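Local coordinates for ABM domain-containing protein (Caulobacter crescentus, PDB 3BM7) that is of unknown function but has a ferredoxin-like fold and is probably a monooxygenase of the antibiotic biosynthesis monooxygenase family, at residues V23-K28 and Y70-L75. Sequence-based numbering, arbitrary orientation.
Sequences VVATLK and YKVLEL
Val23, Ala25 and Leu27 pair with Glu74, Val72 and Tyr70 in the antiparallel ladder joining the two central strands, 21-29 and 69-76, of a four-stranded sheet. Each of these hydrogen-bonded pairs closes a ring of two backbone bonds; at the middle one, Ala25 N reaches Val72 O at 3.0 Å and Val72 N reaches Ala25 O at 2.8 Å. Lys71 CA adds a CH...O contact to Ala25 O, 3.3 Å away.

On the face carrying Val23, Ala25, Leu27, Tyr70, Val72 and Glu74, the CD1 branch of Leu27 meets CG2 of Val72 at 3.8 Å. The helix 34-51 covers them, with Phe37 against Leu27 and Phe41 against Val72. With CG beside its backbone N (chi1 -40°), Glu74 sends an extended chain across Val23, whose CB lies 3.9 Å from Glu74 CB, and on to Ala25, where Glu74 OE2 lies 3.7 Å from Ala25 CB. The carboxylate thus rests on aliphatic carbon while its other oxygen, OE1, is hydrogen-bonded to the Tyr76 hydroxyl.

Val24, Thr26, Lys71 and Leu73 occupy the other face. Thr26 and Lys71 run side by side in the same direction, CE of Lys71 passing 3.6 Å from Thr26 OG1, and the Lys71 side chain crosses that of Val24, its CD touching Val24 CG1. This extended chain carries Lys71 NZ to a salt bridge with Glu109 of the second subunit, whose Val24 and Leu73 also pack against Leu73 and Val24 here. One face for helices, the other for a partner subunit, and adjacent first and third strands at the centre characterise the ferredoxin-like fold of dimeric ABM-family proteins.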
loop_
_atom_site.group_PDB
_atom_site.type_symbol
_atom_site.label_atom_id
_atom_site.label_comp_id
_atom_site.label_asym_id
_atom_site.label_seq_id
_atom_site.Cartn_x
_atom_site.Cartn_y
_atom_site.Cartn_z
ATOM N N VAL A 23 5.855 2.345 0.484
ATOM C CA VAL A 23 6.368 1.287 1.320
ATOM C C VAL A 23 5.258 0.290 1.589
ATOM O O VAL A 23 4.128 0.695 1.872
ATOM C CB VAL A 23 6.874 1.781 2.707
ATOM C CG1 VAL A 23 7.628 0.663 3.439
ATOM C CG2 VAL A 23 7.723 3.015 2.570
ATOM N N VAL A 24 5.564 -0.989 1.454
ATOM C CA VAL A 24 4.748 -2.029 2.078
ATOM C C VAL A 24 5.601 -2.660 3.162
ATOM O O VAL A 24 6.647 -3.258 2.869
ATOM C CB VAL A 24 4.259 -3.081 1.078
ATOM C CG1 VAL A 24 3.388 -4.124 1.795
ATOM C CG2 VAL A 24 3.454 -2.391 -0.051
ATOM N N ALA A 25 5.211 -2.497 4.428
ATOM C CA ALA A 25 5.964 -3.079 5.550
ATOM C C ALA A 25 5.172 -4.241 6.094
ATOM O O ALA A 25 4.067 -4.005 6.665
ATOM C CB ALA A 25 6.087 -1.959 6.655
ATOM N N THR A 26 5.693 -5.447 5.896
ATOM C CA THR A 26 5.051 -6.660 6.371
ATOM C C THR A 26 5.593 -6.958 7.771
ATOM O O THR A 26 6.785 -7.234 7.924
ATOM C CB THR A 26 5.301 -7.821 5.423
ATOM O OG1 THR A 26 4.793 -7.493 4.131
ATOM C CG2 THR A 26 4.611 -9.107 5.949
ATOM N N LEU A 27 4.716 -6.961 8.763
ATOM C CA LEU A 27 5.084 -7.179 10.162
ATOM C C LEU A 27 4.471 -8.481 10.624
ATOM O O LEU A 27 3.308 -8.794 10.337
ATOM C CB LEU A 27 4.587 -6.030 11.001
ATOM C CG LEU A 27 4.931 -4.583 10.550
ATOM C CD1 LEU A 27 4.398 -3.503 11.468
ATOM C CD2 LEU A 27 6.459 -4.444 10.372
ATOM N N LYS A 28 5.279 -9.257 11.325
ATOM C CA LYS A 28 4.858 -10.544 11.828
ATOM C C LYS A 28 4.740 -10.402 13.357
ATOM O O LYS A 28 5.764 -10.398 14.045
ATOM C CB LYS A 28 5.865 -11.650 11.478
ATOM C CG LYS A 28 6.000 -11.913 9.973
ATOM C CD LYS A 28 7.076 -12.929 9.678
ATOM N N TYR A 70 0.571 -8.274 9.535
ATOM C CA TYR A 70 0.057 -6.966 9.214
ATOM C C TYR A 70 0.873 -6.403 8.049
ATOM O O TYR A 70 2.018 -6.785 7.877
ATOM C CB TYR A 70 0.198 -6.022 10.389
ATOM C CG TYR A 70 -0.672 -6.378 11.557
ATOM C CD1 TYR A 70 -0.262 -7.373 12.436
ATOM C CD2 TYR A 70 -1.860 -5.690 11.803
ATOM C CE1 TYR A 70 -1.068 -7.726 13.508
ATOM C CE2 TYR A 70 -2.663 -6.028 12.889
ATOM C CZ TYR A 70 -2.236 -7.020 13.739
ATOM O OH TYR A 70 -3.023 -7.387 14.830
ATOM N N LYS A 71 0.243 -5.611 7.220
ATOM C CA LYS A 71 0.959 -4.868 6.189
ATOM C C LYS A 71 0.647 -3.396 6.381
ATOM O O LYS A 71 -0.536 -2.904 6.379
ATOM C CB LYS A 71 0.620 -5.337 4.779
ATOM C CG LYS A 71 1.006 -6.753 4.603
ATOM C CD LYS A 71 1.037 -7.253 3.160
ATOM C CE LYS A 71 1.498 -8.693 3.144
ATOM N NZ LYS A 71 1.663 -9.193 1.750
ATOM N N VAL A 72 1.696 -2.578 6.542
ATOM C CA VAL A 72 1.509 -1.156 6.616
ATOM C C VAL A 72 1.679 -0.595 5.211
ATOM O O VAL A 72 2.691 -0.835 4.583
ATOM C CB VAL A 72 2.514 -0.422 7.559
ATOM C CG1 VAL A 72 2.025 0.999 7.869
ATOM C CG2 VAL A 72 2.759 -1.225 8.857
ATOM N N LEU A 73 0.721 0.173 4.756
ATOM C CA LEU A 73 0.819 0.876 3.467
ATOM C C LEU A 73 1.260 2.286 3.808
ATOM O O LEU A 73 0.541 3.038 4.496
ATOM C CB LEU A 73 -0.509 0.849 2.744
ATOM C CG LEU A 73 -1.108 -0.563 2.611
ATOM C CD1 LEU A 73 -2.427 -0.501 1.818
ATOM C CD2 LEU A 73 -0.199 -1.594 1.993
ATOM N N GLU A 74 2.402 2.701 3.247
ATOM C CA GLU A 74 2.974 4.021 3.551
ATOM C C GLU A 74 3.330 4.742 2.262
ATOM O O GLU A 74 3.726 4.088 1.280
ATOM C CB GLU A 74 4.209 3.936 4.462
ATOM C CG GLU A 74 4.117 2.903 5.572
ATOM C CD GLU A 74 5.402 2.702 6.384
ATOM O OE1 GLU A 74 6.309 3.567 6.336
ATOM O OE2 GLU A 74 5.443 1.695 7.152
ATOM N N LEU A 75 3.211 6.059 2.270
ATOM C CA LEU A 75 3.598 6.870 1.120
ATOM C C LEU A 75 4.184 8.148 1.644
ATOM O O LEU A 75 3.576 8.793 2.492
ATOM C CB LEU A 75 2.416 7.164 0.203
ATOM C CG LEU A 75 2.681 7.865 -1.131
ATOM C CD1 LEU A 75 3.520 7.051 -2.099
ATOM C CD2 LEU A 75 1.343 8.330 -1.766
#